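PDB 3NT8: ancylostoma secreted protein 1 from Necator americanus, which is probably associated with the transition of infective hookworm larvae to parasitism, as a secreted protein built from two CAP domains. Local coordinates for residues Asn246-Ser251 / Ala325-Trp330; Ala268-Lys273 / Ala363-Tyr368; Tyr336-Ser341 / Met354-Tyr359; Asn342-Ala347 / Asn392-Val397. All coordinates share one frame; numbering follows the deposited sequence.

Contact 1: residues Asn246-Ser251 / Ala325-Trp330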
# COMPACT_ATOMS: atom_id res chain seq x y z
N ASN A 246 -15.03 1.18 -5.30
CA ASN A 246 -16.32 0.53 -5.26
C ASN A 246 -16.53 -0.44 -4.15
O ASN A 246 -17.62 -0.51 -3.64
CB ASN A 246 -16.70 -0.09 -6.61
CG ASN A 246 -17.35 0.93 -7.55
OD1 ASN A 246 -18.13 1.73 -7.09
ND2 ASN A 246 -17.04 0.90 -8.87
N GLU A 247 -15.47 -1.19 -3.80
CA GLU A 247 -15.53 -2.13 -2.75
C GLU A 247 -15.69 -1.47 -1.38
O GLU A 247 -16.35 -2.01 -0.49
CB GLU A 247 -14.30 -3.02 -2.78
CG GLU A 247 -14.34 -4.02 -3.89
CD GLU A 247 -13.33 -5.14 -3.75
OE1 GLU A 247 -12.48 -5.13 -2.83
OE2 GLU A 247 -13.39 -6.06 -4.60
N PHE A 248 -15.06 -0.32 -1.20
CA PHE A 248 -15.25 0.47 -0.03
C PHE A 248 -16.66 1.10 0.01
O PHE A 248 -17.31 1.10 1.07
CB PHE A 248 -14.18 1.53 0.08
CG PHE A 248 -12.84 1.08 0.66
CD1 PHE A 248 -12.79 0.26 1.78
CD2 PHE A 248 -11.63 1.61 0.16
CE1 PHE A 248 -11.56 -0.13 2.41
CE2 PHE A 248 -10.38 1.22 0.77
CZ PHE A 248 -10.38 0.35 1.94
N ARG A 249 -17.14 1.61 -1.12
CA ARG A 249 -18.50 2.15 -1.14
C ARG A 249 -19.54 1.04 -0.90
O ARG A 249 -20.60 1.29 -0.30
CB ARG A 249 -18.78 2.79 -2.49
CG ARG A 249 -18.12 4.14 -2.63
CD ARG A 249 -18.07 4.62 -4.05
NE ARG A 249 -19.35 5.15 -4.47
CZ ARG A 249 -19.75 6.39 -4.26
NH1 ARG A 249 -18.94 7.27 -3.61
NH2 ARG A 249 -20.94 6.77 -4.66
N SER A 250 -19.26 -0.18 -1.41
CA SER A 250 -20.15 -1.31 -1.15
C SER A 250 -20.21 -1.66 0.34
O SER A 250 -21.31 -1.86 0.93
CB SER A 250 -19.73 -2.54 -1.96
OG SER A 250 -20.55 -3.64 -1.63
N SER A 251 -19.02 -1.73 0.95
CA SER A 251 -18.89 -2.00 2.34
C SER A 251 -19.58 -0.98 3.20
O SER A 251 -20.29 -1.35 4.15
CB SER A 251 -17.45 -2.14 2.74
OG SER A 251 -17.43 -2.66 4.07
N ALA A 325 -2.96 4.76 -1.87
CA ALA A 325 -3.53 6.12 -1.85
C ALA A 325 -4.97 5.99 -1.48
O ALA A 325 -5.44 6.70 -0.62
CB ALA A 325 -3.40 6.82 -3.23
N SER A 326 -5.67 5.11 -2.17
CA SER A 326 -7.07 4.87 -1.92
C SER A 326 -7.36 4.53 -0.44
O SER A 326 -8.33 5.02 0.12
CB SER A 326 -7.53 3.77 -2.88
OG SER A 326 -7.54 4.29 -4.19
N GLN A 327 -6.49 3.71 0.16
CA GLN A 327 -6.73 3.22 1.52
C GLN A 327 -6.43 4.32 2.53
O GLN A 327 -7.12 4.42 3.52
CB GLN A 327 -5.88 1.96 1.83
CG GLN A 327 -6.39 0.67 1.04
CD GLN A 327 -5.33 -0.47 1.08
OE1 GLN A 327 -4.13 -0.21 1.16
NE2 GLN A 327 -5.79 -1.70 1.07
N LEU A 328 -5.36 5.09 2.29
CA LEU A 328 -4.99 6.21 3.19
C LEU A 328 -6.10 7.26 3.18
O LEU A 328 -6.45 7.81 4.24
CB LEU A 328 -3.64 6.86 2.80
CG LEU A 328 -2.40 6.05 3.25
CD1 LEU A 328 -1.01 6.49 2.59
CD2 LEU A 328 -2.28 5.93 4.81
N TRP A 329 -6.66 7.54 2.01
CA TRP A 329 -7.84 8.43 1.97
C TRP A 329 -9.03 7.87 2.75
O TRP A 329 -9.64 8.63 3.55
CB TRP A 329 -8.28 8.69 0.57
CG TRP A 329 -7.26 9.35 -0.29
CD1 TRP A 329 -6.29 10.19 0.12
CD2 TRP A 329 -7.16 9.26 -1.73
NE1 TRP A 329 -5.55 10.60 -0.99
CE2 TRP A 329 -6.06 10.03 -2.12
CE3 TRP A 329 -7.87 8.57 -2.71
CZ2 TRP A 329 -5.66 10.14 -3.46
CZ3 TRP A 329 -7.41 8.65 -4.05
CH2 TRP A 329 -6.34 9.42 -4.39
N TRP A 330 -9.35 6.57 2.53
CA TRP A 330 -10.47 5.90 3.17
C TRP A 330 -10.34 5.77 4.69
O TRP A 330 -11.36 5.91 5.40
CB TRP A 330 -10.73 4.51 2.53
CG TRP A 330 -12.06 3.93 2.94
CD1 TRP A 330 -12.29 3.02 3.95
CD2 TRP A 330 -13.37 4.24 2.40
NE1 TRP A 330 -13.65 2.74 4.05
CE2 TRP A 330 -14.32 3.46 3.09
CE3 TRP A 330 -13.82 5.08 1.37
CZ2 TRP A 330 -15.68 3.52 2.81
CZ3 TRP A 330 -15.17 5.13 1.09
CH2 TRP A 330 -16.08 4.36 1.80

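Contact 2: residues Ala268-Lys273 / Ala363-Tyr368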
# COMPACT_ATOMS: atom_id res chain seq x y z
N ALA A 268 -26.33 3.06 3.65
CA ALA A 268 -26.56 4.07 2.61
C ALA A 268 -27.75 3.63 1.81
O ALA A 268 -27.79 2.46 1.40
CB ALA A 268 -25.36 4.17 1.69
N ALA A 269 -28.70 4.53 1.56
CA ALA A 269 -29.91 4.21 0.77
C ALA A 269 -29.72 4.28 -0.75
O ALA A 269 -30.46 3.59 -1.49
CB ALA A 269 -31.10 5.11 1.17
N LYS A 270 -28.86 5.17 -1.22
CA LYS A 270 -28.69 5.34 -2.68
C LYS A 270 -27.25 5.60 -3.12
O LYS A 270 -26.97 6.62 -3.79
CB LYS A 270 -29.62 6.44 -3.22
CG LYS A 270 -29.49 7.81 -2.58
CD LYS A 270 -30.43 8.78 -3.25
CE LYS A 270 -30.10 10.18 -2.69
NZ LYS A 270 -28.57 10.50 -2.79
N MET A 271 -26.36 4.69 -2.73
CA MET A 271 -24.93 4.76 -3.03
C MET A 271 -24.65 4.31 -4.43
O MET A 271 -24.79 3.15 -4.74
CB MET A 271 -24.14 3.91 -2.03
CG MET A 271 -22.63 4.03 -2.20
SD MET A 271 -21.87 5.59 -1.60
CE MET A 271 -22.29 5.44 0.15
N LEU A 272 -24.24 5.23 -5.28
CA LEU A 272 -24.06 4.91 -6.69
C LEU A 272 -22.74 4.17 -6.96
O LEU A 272 -21.70 4.39 -6.29
CB LEU A 272 -24.07 6.21 -7.48
CG LEU A 272 -25.42 6.95 -7.51
CD1 LEU A 272 -25.10 8.38 -7.97
CD2 LEU A 272 -26.38 6.26 -8.44
N LYS A 273 -22.78 3.26 -7.92
CA LYS A 273 -21.60 2.52 -8.31
C LYS A 273 -20.78 3.41 -9.21
O LYS A 273 -21.31 3.95 -10.16
CB LYS A 273 -21.99 1.23 -9.08
CG LYS A 273 -20.78 0.30 -9.38
CD LYS A 273 -21.26 -1.07 -9.94
CE LYS A 273 -20.14 -2.10 -9.96
NZ LYS A 273 -20.56 -3.26 -10.77
N ALA A 363 -16.82 8.33 -0.37
CA ALA A 363 -18.09 7.77 0.05
C ALA A 363 -19.28 8.59 -0.42
O ALA A 363 -20.41 8.21 -0.14
CB ALA A 363 -18.14 7.68 1.57
N TRP A 364 -19.03 9.69 -1.14
CA TRP A 364 -20.12 10.60 -1.58
C TRP A 364 -21.10 9.97 -2.57
O TRP A 364 -20.71 9.55 -3.69
CB TRP A 364 -19.53 11.89 -2.17
CG TRP A 364 -20.37 13.11 -1.88
CD1 TRP A 364 -21.40 13.62 -2.66
CD2 TRP A 364 -20.31 13.94 -0.72
NE1 TRP A 364 -21.95 14.73 -2.07
CE2 TRP A 364 -21.30 14.96 -0.88
CE3 TRP A 364 -19.53 13.92 0.45
CZ2 TRP A 364 -21.52 15.96 0.10
CZ3 TRP A 364 -19.74 14.94 1.40
CH2 TRP A 364 -20.72 15.93 1.22
N ASP A 365 -22.37 9.86 -2.16
CA ASP A 365 -23.29 9.02 -2.91
C ASP A 365 -23.59 9.52 -4.30
O ASP A 365 -23.82 8.71 -5.18
CB ASP A 365 -24.58 8.65 -2.13
CG ASP A 365 -25.44 9.83 -1.79
OD1 ASP A 365 -24.96 10.93 -1.77
OD2 ASP A 365 -26.61 9.67 -1.44
N THR A 366 -23.67 10.84 -4.48
CA THR A 366 -23.98 11.42 -5.81
C THR A 366 -22.80 11.40 -6.74
O THR A 366 -22.99 11.47 -7.93
CB THR A 366 -24.58 12.85 -5.76
OG1 THR A 366 -23.73 13.73 -5.01
CG2 THR A 366 -25.97 12.76 -5.10
N THR A 367 -21.59 11.29 -6.20
CA THR A 367 -20.37 11.11 -7.00
C THR A 367 -20.32 9.69 -7.65
O THR A 367 -20.47 8.70 -6.95
CB THR A 367 -19.13 11.32 -6.11
OG1 THR A 367 -19.19 12.66 -5.56
CG2 THR A 367 -17.84 11.12 -6.92
N TYR A 368 -20.10 9.61 -8.97
CA TYR A 368 -20.10 8.32 -9.68
C TYR A 368 -19.06 8.18 -10.84
O TYR A 368 -18.88 7.08 -11.38
CB TYR A 368 -21.54 7.93 -10.12
CG TYR A 368 -22.09 8.74 -11.25
CD1 TYR A 368 -22.01 8.29 -12.58
CD2 TYR A 368 -22.70 9.97 -11.01
CE1 TYR A 368 -22.49 9.09 -13.66
CE2 TYR A 368 -23.19 10.75 -12.06
CZ TYR A 368 -23.09 10.31 -13.37
OH TYR A 368 -23.60 11.12 -14.37
O HOH W 1 -26.90 6.90 -0.09

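Contact 3: residues Tyr336-Ser341 / Met354-Tyr359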
# COMPACT_ATOMS: atom_id res chain seq x y z
N TYR A 336 -10.40 9.09 12.42
CA TYR A 336 -10.89 10.32 12.96
C TYR A 336 -12.38 10.35 13.20
O TYR A 336 -12.81 10.78 14.24
CB TYR A 336 -10.46 11.52 12.07
CG TYR A 336 -8.95 11.57 11.75
CD1 TYR A 336 -8.00 11.72 12.76
CD2 TYR A 336 -8.49 11.50 10.44
CE1 TYR A 336 -6.59 11.79 12.47
CE2 TYR A 336 -7.08 11.58 10.13
CZ TYR A 336 -6.14 11.72 11.17
OH TYR A 336 -4.77 11.80 10.92
N GLY A 337 -13.16 9.90 12.22
CA GLY A 337 -14.55 9.63 12.41
C GLY A 337 -15.45 10.69 11.80
O GLY A 337 -15.02 11.81 11.57
N VAL A 338 -16.70 10.31 11.59
CA VAL A 338 -17.76 11.20 11.09
C VAL A 338 -18.94 11.31 12.09
O VAL A 338 -19.39 12.42 12.40
CB VAL A 338 -18.29 10.75 9.73
CG1 VAL A 338 -19.56 11.51 9.38
CG2 VAL A 338 -17.21 10.97 8.61
N GLY A 339 -19.44 10.17 12.55
CA GLY A 339 -20.56 10.13 13.50
C GLY A 339 -21.85 9.69 12.80
O GLY A 339 -21.86 9.59 11.59
N PRO A 340 -22.92 9.39 13.56
CA PRO A 340 -24.15 8.83 13.05
C PRO A 340 -24.99 9.82 12.23
O PRO A 340 -25.82 9.39 11.44
CB PRO A 340 -24.91 8.41 14.36
CG PRO A 340 -24.30 9.27 15.41
CD PRO A 340 -22.89 9.34 15.03
N SER A 341 -24.84 11.13 12.42
CA SER A 341 -25.59 12.10 11.57
C SER A 341 -25.04 12.05 10.14
O SER A 341 -25.74 12.42 9.17
CB SER A 341 -25.49 13.57 12.09
OG SER A 341 -24.17 14.10 11.98
N MET A 354 -6.73 16.49 12.13
CA MET A 354 -7.70 15.49 11.73
C MET A 354 -8.30 15.95 10.41
O MET A 354 -8.98 17.00 10.35
CB MET A 354 -8.82 15.36 12.79
CG MET A 354 -8.44 14.65 14.04
SD MET A 354 -9.87 14.25 15.09
CE MET A 354 -9.04 13.58 16.53
N GLN A 355 -8.01 15.20 9.35
CA GLN A 355 -8.66 15.47 8.05
C GLN A 355 -9.62 14.36 7.68
O GLN A 355 -9.34 13.21 7.97
CB GLN A 355 -7.64 15.70 6.93
CG GLN A 355 -6.81 16.96 7.15
CD GLN A 355 -5.81 17.18 6.04
OE1 GLN A 355 -4.95 16.34 5.80
NE2 GLN A 355 -5.92 18.30 5.35
N ILE A 356 -10.74 14.69 7.04
CA ILE A 356 -11.78 13.69 6.77
C ILE A 356 -12.29 13.79 5.32
O ILE A 356 -13.08 12.96 4.85
CB ILE A 356 -12.91 13.87 7.82
CG1 ILE A 356 -13.79 12.64 7.91
CG2 ILE A 356 -13.73 15.20 7.59
CD1 ILE A 356 -13.23 11.61 8.88
N GLY A 357 -11.80 14.79 4.61
CA GLY A 357 -12.41 15.15 3.34
C GLY A 357 -12.05 14.23 2.19
O GLY A 357 -12.76 14.19 1.21
N HIS A 358 -10.93 13.52 2.30
CA HIS A 358 -10.63 12.47 1.32
C HIS A 358 -11.56 11.25 1.36
O HIS A 358 -11.98 10.78 0.32
CB HIS A 358 -9.19 11.98 1.45
CG HIS A 358 -8.20 13.08 1.53
ND1 HIS A 358 -7.60 13.44 2.72
CD2 HIS A 358 -7.73 13.92 0.59
CE1 HIS A 358 -6.80 14.47 2.50
NE2 HIS A 358 -6.87 14.79 1.22
N TYR A 359 -11.82 10.75 2.56
CA TYR A 359 -12.84 9.75 2.79
C TYR A 359 -14.26 10.21 2.30
O TYR A 359 -14.93 9.48 1.61
CB TYR A 359 -12.86 9.36 4.29
CG TYR A 359 -14.18 8.74 4.66
CD1 TYR A 359 -14.43 7.38 4.41
CD2 TYR A 359 -15.22 9.51 5.22
CE1 TYR A 359 -15.67 6.83 4.67
CE2 TYR A 359 -16.48 8.92 5.51
CZ TYR A 359 -16.67 7.57 5.25
OH TYR A 359 -17.90 6.98 5.50

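Contact 4: residues Asn342-Ala347 / Asn392-Val397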
# COMPACT_ATOMS: atom_id res chain seq x y z
N ASN A 342 -23.80 11.56 9.98
CA ASN A 342 -23.19 11.50 8.64
C ASN A 342 -23.00 12.84 7.91
O ASN A 342 -22.80 12.88 6.71
CB ASN A 342 -23.94 10.49 7.79
CG ASN A 342 -23.07 9.84 6.74
OD1 ASN A 342 -21.88 9.64 6.94
ND2 ASN A 342 -23.68 9.51 5.63
N VAL A 343 -23.04 13.95 8.63
CA VAL A 343 -22.96 15.26 8.01
C VAL A 343 -21.50 15.77 8.02
O VAL A 343 -20.81 15.75 9.05
CB VAL A 343 -23.84 16.30 8.74
CG1 VAL A 343 -23.83 17.62 7.95
CG2 VAL A 343 -25.29 15.81 8.90
N LEU A 344 -21.06 16.30 6.88
CA LEU A 344 -19.79 16.94 6.80
C LEU A 344 -19.88 18.38 7.29
O LEU A 344 -20.28 19.28 6.51
CB LEU A 344 -19.23 16.86 5.35
CG LEU A 344 -17.91 17.57 5.09
CD1 LEU A 344 -16.73 16.92 5.84
CD2 LEU A 344 -17.55 17.64 3.62
N THR A 345 -19.51 18.57 8.56
CA THR A 345 -19.62 19.85 9.23
C THR A 345 -18.28 20.56 9.35
O THR A 345 -17.19 19.94 9.23
CB THR A 345 -20.29 19.81 10.64
OG1 THR A 345 -19.43 19.13 11.56
CG2 THR A 345 -21.62 19.12 10.59
N THR A 346 -18.35 21.89 9.53
CA THR A 346 -17.16 22.70 9.72
C THR A 346 -16.54 22.33 11.07
O THR A 346 -15.33 22.36 11.20
CB THR A 346 -17.43 24.26 9.54
OG1 THR A 346 -18.32 24.74 10.56
CG2 THR A 346 -18.09 24.54 8.20
N ALA A 347 -17.37 21.93 12.04
CA ALA A 347 -16.91 21.44 13.35
C ALA A 347 -16.02 20.18 13.25
O ALA A 347 -14.98 20.11 13.95
CB ALA A 347 -18.08 21.21 14.31
N ASN A 392 -18.33 16.82 -1.03
CA ASN A 392 -17.75 17.70 -0.03
C ASN A 392 -18.50 19.03 0.02
O ASN A 392 -17.92 20.12 0.25
CB ASN A 392 -16.23 17.88 -0.19
CG ASN A 392 -15.44 16.63 0.19
OD1 ASN A 392 -15.99 15.55 0.32
ND2 ASN A 392 -14.16 16.79 0.35
N TYR A 393 -19.81 18.94 -0.13
CA TYR A 393 -20.65 20.06 0.20
C TYR A 393 -20.72 20.23 1.74
O TYR A 393 -21.22 19.34 2.42
CB TYR A 393 -22.07 19.82 -0.36
CG TYR A 393 -22.16 19.44 -1.81
CD1 TYR A 393 -21.51 20.18 -2.78
CD2 TYR A 393 -23.00 18.38 -2.24
CE1 TYR A 393 -21.62 19.91 -4.10
CE2 TYR A 393 -23.12 18.07 -3.57
CZ TYR A 393 -22.41 18.85 -4.51
OH TYR A 393 -22.47 18.61 -5.86
N MET A 394 -20.26 21.38 2.24
CA MET A 394 -20.22 21.67 3.69
C MET A 394 -21.61 21.86 4.25
O MET A 394 -22.38 22.72 3.78
CB MET A 394 -19.37 22.90 4.03
CG MET A 394 -17.90 22.77 3.72
SD MET A 394 -17.04 21.34 4.46
CE MET A 394 -17.23 21.74 6.18
N GLY A 395 -21.90 21.05 5.27
CA GLY A 395 -23.18 21.05 5.95
C GLY A 395 -24.12 20.01 5.38
O GLY A 395 -25.28 19.91 5.83
N HIS A 396 -23.65 19.23 4.40
CA HIS A 396 -24.51 18.20 3.74
C HIS A 396 -24.10 16.80 4.17
O HIS A 396 -22.93 16.58 4.54
CB HIS A 396 -24.35 18.32 2.24
CG HIS A 396 -25.43 17.64 1.45
ND1 HIS A 396 -25.47 16.27 1.28
CD2 HIS A 396 -26.48 18.15 0.75
CE1 HIS A 396 -26.50 15.96 0.51
NE2 HIS A 396 -27.13 17.08 0.17
N VAL A 397 -25.05 15.85 4.20
CA VAL A 397 -24.72 14.47 4.48
C VAL A 397 -23.80 13.90 3.38
O VAL A 397 -23.88 14.30 2.22
CB VAL A 397 -25.96 13.60 4.62
CG1 VAL A 397 -26.82 14.00 5.89
CG2 VAL A 397 -26.72 13.69 3.41

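Contact 1: residues Asn246-Ser251 / Ala325-Trp330
Phe248 of helix 235-253 lays its ring flat against the indole of Trp330, close to the end of helix 318-330. The segments of the two helices run at 29° with axes 11.7 Å apart, a wide gap that two large aromatic side chains are well suited to span. Trp330 holds CG anti to its backbone N (chi1 -167°), and the two side chains pass each other in opposite directions. Followed outward, Phe248 CB comes first, over the middle of the six-membered ring of Trp330 and 3.5 Å from its centroid, a CH-pi contact. Phe248 CG lies against the bond shared by the two indole rings, 3.6 Å from Trp330 CD2. Beyond it the phenyl covers the five-membered ring in a face-to-face stack, centroids 3.7 Å apart and planes at 5°. Phe248 CD1 meets Trp330 NE1 and CD1, while Phe248 CD2 meets Trp330 CG and CB. On the outer half, Phe248 CE1 faces Trp330 CD1, CE2 comes 3.7 Å from Trp330 CB, and Phe248 CZ reaches Trp330 CD1. Gln327 CG touches the edge of the phenyl near its plane, 4.0 Å from Phe248 CE2. No hydrogen bond crosses between the segments. The indole NE1 bonds instead to Glu257 OE1, which would tend to enrich the indole in electrons; the contact itself rests on dispersion and shape matching between two largely apolar faces.

Contact 2: residues Ala268-Lys273 / Ala363-Tyr368
Met271 and Asp365 bring the two irregular segments together, their CA atoms 4.6 Å apart, as both backbones run in broadly the same direction. No backbone-to-backbone hydrogen bond joins them, and side chains do the work. The Lys270 chain is extended until chi4 (51°) swings NZ round to Asp365 OD2, a short salt bridge of 2.5 Å. The ammonium meets that oxygen from above the carboxylate, 52° out of its plane. A water adds a second connection: it accepts from Lys270 N at 2.8 Å and donates to Asp365 OD2 at 3.1 Å. Thr400 N also bonds to OD2, so one oxygen gathers several donors, and a buried acid paired with a long, flexible lysine suits the place; the cluster would favour the charged carboxylate. Beside it Met271, bent at chi2 (74°), sets SD 3.3 Å from Ala363 O, and the bend at chi3 keeps CE near the same oxygen, where an unbranched, pliable side chain can follow the backbone. Leu272 packs tightly, with CD1 3.1 Å from Asp365 O, and its CB rests 4.0 Å from Tyr368 CB, so that aliphatic carbons of both segments meet here. Arg249 of helix 235-253 reaches both loops and hydrogen-bonds to Leu272 O and Trp364 O. One loop follows that helix and leads into strand 275-276, the other leaves helix 357-363 for strand 369-376, and these two strands lie side by side and parallel in the sheet.

Contact 3: residues Tyr336-Ser341 / Met354-Tyr359
The Tyr336 ring is covered on one face by the backbone of Met354, whose CA stands over the centre, 3.9 Å from the centroid and only 9° off the normal. Met354 CB and Gln355 N lie over that same face. Met354 CG packs tightly at 3.2 Å from Tyr336 CD1, while SD approaches obliquely, 5.0 Å from the ring centroid, in a Met-aromatic contact that suits a long, polarisable side chain. Gln355 O comes close to the ring as well, 3.1 Å from Tyr336 CD2. The other ring, Tyr359, receives Val338 CG2 obliquely at 3.8 Å from CE2, the two side chains crossing at about a right angle. Ile356 occupies the N-cap position of helix 357-363, which opens the GHYTQMAW stretch characteristic of the CRISP family; its side chain packs this start against the turn that follows helix 332-335. In that turn Gly337 takes a positive phi (105°), where a CB would press on the carbonyl O of Tyr336, so glycine suits the place. Its carbonyl O lies 3.2 Å from Ile356 CD1 and also accepts a hydrogen bond from Arg351 NH2. Ile356 CG1, anti to its backbone N, meets Val338 CG2 at 3.9 Å, two branched aliphatic side chains crossing obliquely.

Contact 4: residues Asn342-Ala347 / Asn392-Val397
Met394 curls back over Leu344 because its chain bends twice: chi2 (-55°) places SD 3.8 Å from Leu344 CD2, and chi3 (-63°) puts CE 3.6 Å from Thr346 CG2. Leu344 holds CG anti to its backbone N (chi1 177°), and its CD2 also rests 3.7 Å from Asn392 CA. Alongside these apolar contacts, the backbone of Leu344 is gripped at both ends. Its N donates to His396 O at 3.0 Å, and its O accepts from Gly395 N at 2.7 Å, nearly in line with the carbonyl. Val343 and Val397 form a single backbone bridge, with Val343 CG2 touching Val397 CG1 at 3.8 Å; branched side chains suit such extended backbone. At the far end, Asn342 O takes a CA-H contact from Val397. His396 ND1 bonds in its ring plane to Val397 O at 2.7 Å, fixing the imidazole's rotation. Asn392 turns its amide elsewhere, to Thr360 OG1 and Gly357 O. Thr345, at the N-cap of helix 346-349, bonds through OG1 to Leu348 N. Tyr393 to His396 make a type II turn, with Gly395 at the third position where positive phi is normal, and the CQYGPGGNY stretch ending at Tyr393 resembles the second CRISP-family signature.

All four contacts gather on one side of the chain's centre, in the second of the two CAP domains. Contact 1 joins helices 235-253 and 318-330; contact 3 follows it in the chain, centres about 13 Å apart, with Trp329 and Trp330 packing on His358 and Tyr359. Contact 2 encloses contact 3 in its loop and interleaves with contact 1, to which Arg249 ties it. Contacts 3 and 4, centres about 9 Å apart and also interleaved, share Gly357 bonded to Asn392, while Trp364 packs contact 2 against contact 4. Contacts 1 and 4, centres about 19 Å apart, do not touch. Helix 357-363 and its flanking loops thus link sequence-distant parts into one layer beside the sheet.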